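Local coordinates for protein histone acetyltransferase (Trypanosoma brucei brucei, PDB 6IF4) that probably acetylates lysine side chains of histones with acetyl-CoA as a MYST-family enzyme, of which this chain is the presumed Tudor (Tudor-knot) domain, at residues 5-10 with 20-25; 10-15 with 37-42. All blocks are in the same frame, centred on the assembly; numbering follows the deposited sequence.

Overall arrangement
Five antiparallel strands in the order 50-53, 35-41, 18-28, 9-13, 57-59 make up this small SH3-like barrel, the presumed Tudor domain of a MYST acetyltransferase; the chain holds no catalytic domain. Contact 1 pairs the turn 5-8 and the start of strand 9-13 with strand 18-28. Contact 2 reaches across the barrel, from residues 10-15 to 37-42, strands that both flank 18-28 in the sheet. The centres of the two contacts are about 8 Å apart, and Val-10 belongs to both. Strand 18-28 ties them together: Ile-22 O lies 2.8 Å from His-40 N, a probable hydrogen bond, while Ala-21 CB packs 3.2 Å from His-40 O.

Contact 1 of 2, residues 5-10 with 20-25; sequences EVRQKV and AAIIQE
Four backbone hydrogen bonds join residues 5-10 to 20-25. Val-10 and Ala-21 form an antiparallel hydrogen-bonded pair: Val-10 N gives an almost straight bond to Ala-21 O (3.0 Å, 179°), and Ala-21 N returns one to Val-10 O, both donors sitting above the carbonyl planes. Ahead of the strand, a type II turn runs from Glu-5 to Gln-8; Ile-23 bonds it through both backbone groups, N to Gln-8 O and O to Arg-7 N at 2.8 Å, each in the carbonyl plane. Gln-8 OE1 accepts from Glu-5 N (2.9 Å), bracing the turn.

Side chains pack on two faces. On the buried one, those of Val-10 and Ile-23 cross at about a right angle, CG1 to CD1 4.0 Å, Val-10 CG2 meets Ala-21 CB, and Ile-23 CB packs on the turn, 3.5 Å from Glu-5 O. On the other, Arg-7 bends at chi2 and chi3, and Ile-22 CG2 lies over one guanidinium face, near its rim.

A water in the guanidinium plane accepts from Arg-7 NH1 and donates to Gln-24 O.

In this first hairpin of the barrel, Phe-4 and Leu-57 touch Ile-23, and strand 35-41 bonds the far edge of 20-25, where Gln-24 and Glu-25 make a classic bulge opposite Tyr-38.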
ATOM      1  N   GLU B   5      -1.658  -2.499   8.339  1.00 24.44           N
ATOM      2  CA  GLU B   5      -1.232  -3.854   8.657  1.00 24.46           C
ATOM      3  C   GLU B   5      -1.372  -4.762   7.440  1.00 26.20           C
ATOM      4  O   GLU B   5      -2.120  -4.473   6.502  1.00 23.25           O
ATOM      5  CB  GLU B   5      -2.038  -4.429   9.832  1.00 25.66           C
ATOM      6  CG  GLU B   5      -2.367  -3.408  10.904  1.00 34.22           C
ATOM      7  CD  GLU B   5      -2.379  -4.004  12.298  1.00 50.97           C
ATOM      8  OE1 GLU B   5      -1.299  -4.378  12.798  1.00 60.60           O
ATOM      9  OE2 GLU B   5      -3.472  -4.092  12.899  1.00 59.65           O
ATOM     10  N   VAL B   6      -0.623  -5.867   7.465  1.00 19.07           N
ATOM     11  CA  VAL B   6      -0.727  -6.864   6.406  1.00 21.23           C
ATOM     12  C   VAL B   6      -2.147  -7.411   6.375  1.00 19.59           C
ATOM     13  O   VAL B   6      -2.729  -7.729   7.421  1.00 24.16           O
ATOM     14  CB  VAL B   6       0.307  -7.979   6.626  1.00 28.03           C
ATOM     15  CG1 VAL B   6       0.071  -9.133   5.663  1.00 26.11           C
ATOM     16  CG2 VAL B   6       1.720  -7.430   6.474  1.00 22.77           C
ATOM     17  N   ARG B   7      -2.713  -7.506   5.168  1.00 25.18           N
ATOM     18  CA  ARG B   7      -4.061  -7.973   4.824  1.00 22.87           C
ATOM     19  C   ARG B   7      -5.105  -6.872   5.012  1.00 16.36           C
ATOM     20  O   ARG B   7      -6.283  -7.109   4.727  1.00 19.43           O
ATOM     21  CB  ARG B   7      -4.510  -9.221   5.604  1.00 17.28           C
ATOM     22  CG  ARG B   7      -3.622 -10.456   5.439  1.00 25.32           C
ATOM     23  CD  ARG B   7      -3.038 -10.587   4.035  1.00 29.06           C
ATOM     24  NE  ARG B   7      -4.066 -10.658   3.000  1.00 27.33           N
ATOM     25  CZ  ARG B   7      -3.812 -10.770   1.700  1.00 32.09           C
ATOM     26  NH1 ARG B   7      -2.559 -10.828   1.269  1.00 30.19           N
ATOM     27  NH2 ARG B   7      -4.810 -10.823   0.830  1.00 35.09           N
ATOM     28  N   GLN B   8      -4.727  -5.688   5.485  1.00 18.28           N
ATOM     29  CA  GLN B   8      -5.692  -4.607   5.636  1.00 15.84           C
ATOM     30  C   GLN B   8      -6.156  -4.099   4.276  1.00 29.50           C
ATOM     31  O   GLN B   8      -5.354  -3.891   3.362  1.00 14.40           O
ATOM     32  CB  GLN B   8      -5.080  -3.459   6.436  1.00 16.35           C
ATOM     33  CG  GLN B   8      -6.009  -2.275   6.643  1.00 16.07           C
ATOM     34  CD  GLN B   8      -5.452  -1.270   7.624  1.00 24.98           C
ATOM     35  OE1 GLN B   8      -4.408  -1.497   8.233  1.00 26.20           O
ATOM     36  NE2 GLN B   8      -6.145  -0.148   7.781  1.00 24.36           N
ATOM     37  N   LYS B   9      -7.463  -3.889   4.147  1.00 15.36           N
ATOM     38  CA  LYS B   9      -8.018  -3.261   2.958  1.00 14.86           C
ATOM     39  C   LYS B   9      -7.766  -1.760   3.006  1.00 19.86           C
ATOM     40  O   LYS B   9      -8.038  -1.106   4.020  1.00 20.46           O
ATOM     41  CB  LYS B   9      -9.513  -3.544   2.851  1.00 21.77           C
ATOM     42  CG  LYS B   9      -9.892  -4.975   3.187  1.00 28.70           C
ATOM     43  CD  LYS B   9     -11.185  -5.369   2.508  1.00 28.31           C
ATOM     44  CE  LYS B   9     -11.356  -6.880   2.507  1.00 36.91           C
ATOM     45  NZ  LYS B   9     -10.201  -7.555   1.859  1.00 37.44           N
ATOM     46  N   VAL B  10      -7.247  -1.212   1.909  1.00 17.22           N
ATOM     47  CA  VAL B  10      -6.890   0.196   1.818  1.00 13.71           C
ATOM     48  C   VAL B  10      -7.281   0.715   0.441  1.00 18.15           C
ATOM     49  O   VAL B  10      -7.668  -0.041  -0.453  1.00 19.63           O
ATOM     50  CB  VAL B  10      -5.381   0.431   2.051  1.00 16.00           C
ATOM     51  CG1 VAL B  10      -4.959  -0.021   3.450  1.00 13.91           C
ATOM     52  CG2 VAL B  10      -4.572  -0.277   0.976  1.00 17.00           C
ATOM     53  N   ALA B  20      -8.961   0.526  -4.935  1.00 19.53           N
ATOM     54  CA  ALA B  20      -9.025  -0.463  -3.869  1.00 18.80           C
ATOM     55  C   ALA B  20      -7.803  -1.371  -3.923  1.00 15.95           C
ATOM     56  O   ALA B  20      -7.378  -1.809  -4.997  1.00 18.30           O
ATOM     57  CB  ALA B  20     -10.305  -1.290  -3.984  1.00 14.21           C
ATOM     58  N   ALA B  21      -7.222  -1.640  -2.757  1.00 13.30           N
ATOM     59  CA  ALA B  21      -6.000  -2.424  -2.682  1.00 15.88           C
ATOM     60  C   ALA B  21      -5.956  -3.163  -1.350  1.00 15.66           C
ATOM     61  O   ALA B  21      -6.814  -2.983  -0.482  1.00 19.48           O
ATOM     62  CB  ALA B  21      -4.766  -1.533  -2.866  1.00 16.99           C
ATOM     63  N   ILE B  22      -4.929  -3.993  -1.197  1.00 16.21           N
ATOM     64  CA  ILE B  22      -4.673  -4.737   0.027  1.00 14.04           C
ATOM     65  C   ILE B  22      -3.173  -4.688   0.272  1.00 14.60           C
ATOM     66  O   ILE B  22      -2.373  -4.637  -0.666  1.00 16.53           O
ATOM     67  CB  ILE B  22      -5.169  -6.204  -0.057  1.00 25.84           C
ATOM     68  CG1 ILE B  22      -6.682  -6.269  -0.265  1.00 40.75           C
ATOM     69  CG2 ILE B  22      -4.792  -6.995   1.191  1.00 25.74           C
ATOM     70  CD1 ILE B  22      -7.180  -7.640  -0.679  1.00 44.69           C
ATOM     71  N   ILE B  23      -2.788  -4.673   1.539  1.00 20.32           N
ATOM     72  CA  ILE B  23      -1.381  -4.638   1.905  1.00 22.80           C
ATOM     73  C   ILE B  23      -0.861  -6.065   2.009  1.00 24.10           C
ATOM     74  O   ILE B  23      -1.357  -6.865   2.808  1.00 22.50           O
ATOM     75  CB  ILE B  23      -1.173  -3.853   3.202  1.00 22.41           C
ATOM     76  CG1 ILE B  23      -1.354  -2.375   2.866  1.00 22.85           C
ATOM     77  CG2 ILE B  23       0.206  -4.111   3.782  1.00 13.56           C
ATOM     78  CD1 ILE B  23      -1.303  -1.499   4.007  1.00 24.17           C
ATOM     79  N   GLN B  24       0.142  -6.381   1.192  1.00 22.16           N
ATOM     80  CA  GLN B  24       0.713  -7.719   1.162  1.00 15.20           C
ATOM     81  C   GLN B  24       1.849  -7.892   2.143  1.00 14.40           C
ATOM     82  O   GLN B  24       2.021  -8.984   2.695  1.00 23.78           O
ATOM     83  CB  GLN B  24       1.260  -8.029  -0.232  1.00 25.82           C
ATOM     84  CG  GLN B  24       0.226  -8.230  -1.317  1.00 38.53           C
ATOM     85  CD  GLN B  24       0.650  -9.301  -2.300  1.00 42.79           C
ATOM     86  OE1 GLN B  24      -0.184  -9.914  -2.974  1.00 46.53           O
ATOM     87  NE2 GLN B  24       1.954  -9.557  -2.365  1.00 40.74           N
ATOM     88  N   GLU B  25       2.607  -6.828   2.393  1.00 19.03           N
ATOM     89  CA  GLU B  25       3.805  -6.901   3.209  1.00 21.51           C
ATOM     90  C   GLU B  25       4.063  -5.534   3.813  1.00 20.91           C
ATOM     91  O   GLU B  25       3.662  -4.507   3.258  1.00 14.02           O
ATOM     92  CB  GLU B  25       5.037  -7.329   2.392  1.00 21.60           C
ATOM     93  CG  GLU B  25       4.999  -8.737   1.833  1.00 25.71           C
ATOM     94  CD  GLU B  25       5.107  -9.798   2.909  1.00 34.27           C
ATOM     95  OE1 GLU B  25       5.577  -9.474   4.020  1.00 37.93           O
ATOM     96  OE2 GLU B  25       4.725 -10.955   2.640  1.00 40.05           O
TER
HETATM   97  O   HOH W   1       0.199 -11.029   2.505  1.00 20.78           O

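Contact 2 of 2, residues 10-15 with 37-42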
ATOM      1  N   VAL B  10      -7.247  -1.212   1.909  1.00 17.22           N
ATOM      2  CA  VAL B  10      -6.890   0.196   1.818  1.00 13.71           C
ATOM      3  C   VAL B  10      -7.281   0.715   0.441  1.00 18.15           C
ATOM      4  O   VAL B  10      -7.668  -0.041  -0.453  1.00 19.63           O
ATOM      5  CB  VAL B  10      -5.381   0.431   2.051  1.00 16.00           C
ATOM      6  CG1 VAL B  10      -4.959  -0.021   3.450  1.00 13.91           C
ATOM      7  CG2 VAL B  10      -4.572  -0.277   0.976  1.00 17.00           C
ATOM      8  N   TYR B  11      -7.190   2.031   0.291  1.00 15.65           N
ATOM      9  CA  TYR B  11      -7.153   2.681  -1.008  1.00 14.63           C
ATOM     10  C   TYR B  11      -5.724   3.140  -1.255  1.00 16.70           C
ATOM     11  O   TYR B  11      -5.085   3.702  -0.362  1.00 17.89           O
ATOM     12  CB  TYR B  11      -8.099   3.880  -1.073  1.00 17.45           C
ATOM     13  CG  TYR B  11      -9.569   3.526  -1.138  1.00 22.72           C
ATOM     14  CD1 TYR B  11     -10.128   3.003  -2.298  1.00 16.59           C
ATOM     15  CD2 TYR B  11     -10.398   3.725  -0.044  1.00 28.32           C
ATOM     16  CE1 TYR B  11     -11.473   2.683  -2.361  1.00 17.88           C
ATOM     17  CE2 TYR B  11     -11.743   3.408  -0.097  1.00 29.02           C
ATOM     18  CZ  TYR B  11     -12.274   2.887  -1.256  1.00 22.50           C
ATOM     19  OH  TYR B  11     -13.614   2.570  -1.309  1.00 30.95           O
ATOM     20  N   ALA B  12      -5.225   2.895  -2.459  1.00 13.05           N
ATOM     21  CA  ALA B  12      -3.855   3.234  -2.809  1.00 12.56           C
ATOM     22  C   ALA B  12      -3.845   4.023  -4.107  1.00 14.30           C
ATOM     23  O   ALA B  12      -4.571   3.695  -5.049  1.00 18.73           O
ATOM     24  CB  ALA B  12      -2.982   1.982  -2.951  1.00 12.19           C
ATOM     25  N   THR B  13      -3.032   5.073  -4.146  1.00 14.75           N
ATOM     26  CA  THR B  13      -2.897   5.831  -5.376  1.00 15.14           C
ATOM     27  C   THR B  13      -2.171   5.002  -6.428  1.00 22.93           C
ATOM     28  O   THR B  13      -1.282   4.198  -6.125  1.00 17.72           O
ATOM     29  CB  THR B  13      -2.146   7.142  -5.141  1.00 18.57           C
ATOM     30  OG1 THR B  13      -0.837   6.862  -4.632  1.00 15.84           O
ATOM     31  CG2 THR B  13      -2.901   8.018  -4.158  1.00 16.59           C
ATOM     32  N   LEU B  14      -2.555   5.219  -7.679  1.00 19.74           N
ATOM     33  CA  LEU B  14      -1.892   4.576  -8.807  1.00 22.44           C
ATOM     34  C   LEU B  14      -2.126   5.488  -9.997  1.00 22.09           C
ATOM     35  O   LEU B  14      -3.248   5.555 -10.511  1.00 27.98           O
ATOM     36  CB  LEU B  14      -2.453   3.179  -9.057  1.00 24.07           C
ATOM     37  CG  LEU B  14      -2.079   2.500 -10.376  1.00 23.97           C
ATOM     38  CD1 LEU B  14      -0.583   2.264 -10.449  1.00 25.50           C
ATOM     39  CD2 LEU B  14      -2.844   1.188 -10.537  1.00 26.01           C
ATOM     40  N   HIS B  15      -1.078   6.194 -10.417  1.00 31.49           N
ATOM     41  CA  HIS B  15      -1.196   7.201 -11.466  1.00 39.34           C
ATOM     42  C   HIS B  15      -2.256   8.237 -11.096  1.00 42.20           C
ATOM     43  O   HIS B  15      -3.208   8.493 -11.838  1.00 35.41           O
ATOM     44  CB  HIS B  15      -1.468   6.549 -12.818  1.00 46.18           C
ATOM     45  CG  HIS B  15      -0.406   5.577 -13.227  1.00 48.76           C
ATOM     46  ND1 HIS B  15      -0.661   4.239 -13.439  1.00 48.39           N
ATOM     47  CD2 HIS B  15       0.918   5.747 -13.452  1.00 49.99           C
ATOM     48  CE1 HIS B  15       0.458   3.629 -13.782  1.00 49.82           C
ATOM     49  NE2 HIS B  15       1.432   4.522 -13.798  1.00 49.97           N
ATOM     50  N   TYR B  37       4.903  -0.180   2.466  1.00 15.18           N
ATOM     51  CA  TYR B  37       3.886  -1.207   2.313  1.00 16.30           C
ATOM     52  C   TYR B  37       3.894  -1.715   0.882  1.00 19.34           C
ATOM     53  O   TYR B  37       3.870  -0.922  -0.063  1.00 19.44           O
ATOM     54  CB  TYR B  37       2.507  -0.653   2.680  1.00 15.72           C
ATOM     55  CG  TYR B  37       2.482   0.064   4.015  1.00 14.90           C
ATOM     56  CD1 TYR B  37       2.272  -0.635   5.196  1.00 14.06           C
ATOM     57  CD2 TYR B  37       2.687   1.437   4.095  1.00 23.52           C
ATOM     58  CE1 TYR B  37       2.258   0.010   6.415  1.00 16.22           C
ATOM     59  CE2 TYR B  37       2.674   2.092   5.311  1.00 21.21           C
ATOM     60  CZ  TYR B  37       2.457   1.373   6.468  1.00 18.17           C
ATOM     61  OH  TYR B  37       2.445   2.016   7.683  1.00 20.18           O
ATOM     62  N   TYR B  38       3.930  -3.035   0.728  1.00 16.27           N
ATOM     63  CA  TYR B  38       3.811  -3.663  -0.580  1.00 11.55           C
ATOM     64  C   TYR B  38       2.329  -3.897  -0.820  1.00 21.46           C
ATOM     65  O   TYR B  38       1.723  -4.776  -0.199  1.00 22.33           O
ATOM     66  CB  TYR B  38       4.592  -4.973  -0.637  1.00 16.29           C
ATOM     67  CG  TYR B  38       4.802  -5.485  -2.041  1.00 17.42           C
ATOM     68  CD1 TYR B  38       5.540  -4.754  -2.962  1.00 19.92           C
ATOM     69  CD2 TYR B  38       4.259  -6.696  -2.449  1.00 18.67           C
ATOM     70  CE1 TYR B  38       5.736  -5.216  -4.249  1.00 21.41           C
ATOM     71  CE2 TYR B  38       4.448  -7.166  -3.734  1.00 17.87           C
ATOM     72  CZ  TYR B  38       5.188  -6.422  -4.630  1.00 20.15           C
ATOM     73  OH  TYR B  38       5.378  -6.884  -5.911  1.00 24.64           O
ATOM     74  N   VAL B  39       1.742  -3.104  -1.706  1.00 15.85           N
ATOM     75  CA  VAL B  39       0.301  -3.114  -1.911  1.00 23.06           C
ATOM     76  C   VAL B  39      -0.013  -3.902  -3.169  1.00 22.45           C
ATOM     77  O   VAL B  39       0.756  -3.897  -4.140  1.00 20.36           O
ATOM     78  CB  VAL B  39      -0.266  -1.681  -1.984  1.00 22.03           C
ATOM     79  CG1 VAL B  39       0.361  -0.805  -0.905  1.00 15.63           C
ATOM     80  CG2 VAL B  39      -0.061  -1.070  -3.361  1.00 36.54           C
ATOM     81  N   HIS B  40      -1.127  -4.620  -3.136  1.00 17.57           N
ATOM     82  CA  HIS B  40      -1.677  -5.272  -4.312  1.00 17.50           C
ATOM     83  C   HIS B  40      -2.999  -4.606  -4.655  1.00 22.91           C
ATOM     84  O   HIS B  40      -3.883  -4.497  -3.798  1.00 15.66           O
ATOM     85  CB  HIS B  40      -1.878  -6.772  -4.074  1.00 16.01           C
ATOM     86  CG  HIS B  40      -2.688  -7.447  -5.138  1.00 17.11           C
ATOM     87  ND1 HIS B  40      -2.241  -7.587  -6.434  1.00 13.31           N
ATOM     88  CD2 HIS B  40      -3.913  -8.022  -5.099  1.00 22.94           C
ATOM     89  CE1 HIS B  40      -3.158  -8.213  -7.150  1.00 18.77           C
ATOM     90  NE2 HIS B  40      -4.183  -8.490  -6.364  1.00 16.72           N
ATOM     91  N   TYR B  41      -3.126  -4.144  -5.894  1.00 20.69           N
ATOM     92  CA  TYR B  41      -4.369  -3.536  -6.338  1.00 13.81           C
ATOM     93  C   TYR B  41      -5.353  -4.656  -6.627  1.00 18.45           C
ATOM     94  O   TYR B  41      -5.065  -5.574  -7.404  1.00 17.88           O
ATOM     95  CB  TYR B  41      -4.149  -2.655  -7.562  1.00 12.94           C
ATOM     96  CG  TYR B  41      -3.221  -1.508  -7.274  1.00 15.59           C
ATOM     97  CD1 TYR B  41      -3.705  -0.298  -6.787  1.00 25.34           C
ATOM     98  CD2 TYR B  41      -1.854  -1.641  -7.466  1.00 18.00           C
ATOM     99  CE1 TYR B  41      -2.848   0.749  -6.513  1.00 12.33           C
ATOM    100  CE2 TYR B  41      -0.995  -0.608  -7.194  1.00 12.05           C
ATOM    101  CZ  TYR B  41      -1.494   0.585  -6.720  1.00 16.14           C
ATOM    102  OH  TYR B  41      -0.625   1.612  -6.454  1.00 19.80           O
ATOM    103  N   VAL B  42      -6.516  -4.568  -5.989  1.00 16.91           N
ATOM    104  CA  VAL B  42      -7.465  -5.670  -5.949  1.00 20.86           C
ATOM    105  C   VAL B  42      -7.968  -6.044  -7.338  1.00 24.97           C
ATOM    106  O   VAL B  42      -8.206  -7.224  -7.623  1.00 24.21           O
ATOM    107  CB  VAL B  42      -8.603  -5.269  -4.997  1.00 22.38           C
ATOM    108  CG1 VAL B  42      -9.865  -5.936  -5.388  1.00 31.07           C
ATOM    109  CG2 VAL B  42      -8.207  -5.583  -3.558  1.00 24.72           C
TER
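Tyr-41 carries most of this contact, its ring wedged against the end of strand 10-13 and the start of the loop beyond. With CG anti to the carbonyl carbon, the side chain brings its CE1 edge, one face and its hydroxyl tip against residues 12-14. Tyr-41 OH donates to Thr-13 O at 2.7 Å, coming in above the carbonyl plane. Ala-12 O also lies at the ring edge, near its plane, 3.7 Å from Tyr-41 CE1.

Leu-14 closes over one face. Its CG stands anti to the backbone N (chi1 167°), which sets CD2 above the middle of the ring, 3.9 Å from the Tyr-41 centroid and only 5° off the normal, a well-centred CH-pi contact. Leu-14 CB presses harder, 3.5 Å from Tyr-41 CE1. The hydrogen bond pins the tip, while the methyl over the face and the carbonyls at the edge probably limit rotation of the ring.

Packing loosens away from the ring: Ala-12 CB packs on Tyr-41 CE1 at 3.8 Å but reaches Val-39 CG2 only at 4.2 Å, and partly exposed Thr-13 points its CB away.

The strands 10-13 and 37-41 cross at 95°, axes 8.4 Å apart, as walls of the barrel rather than sheet neighbours. Leu-57 of strand 57-59 packs on Ala-12 and Val-39, and Leu-52 of strand 50-53 on Val-39 and Tyr-41.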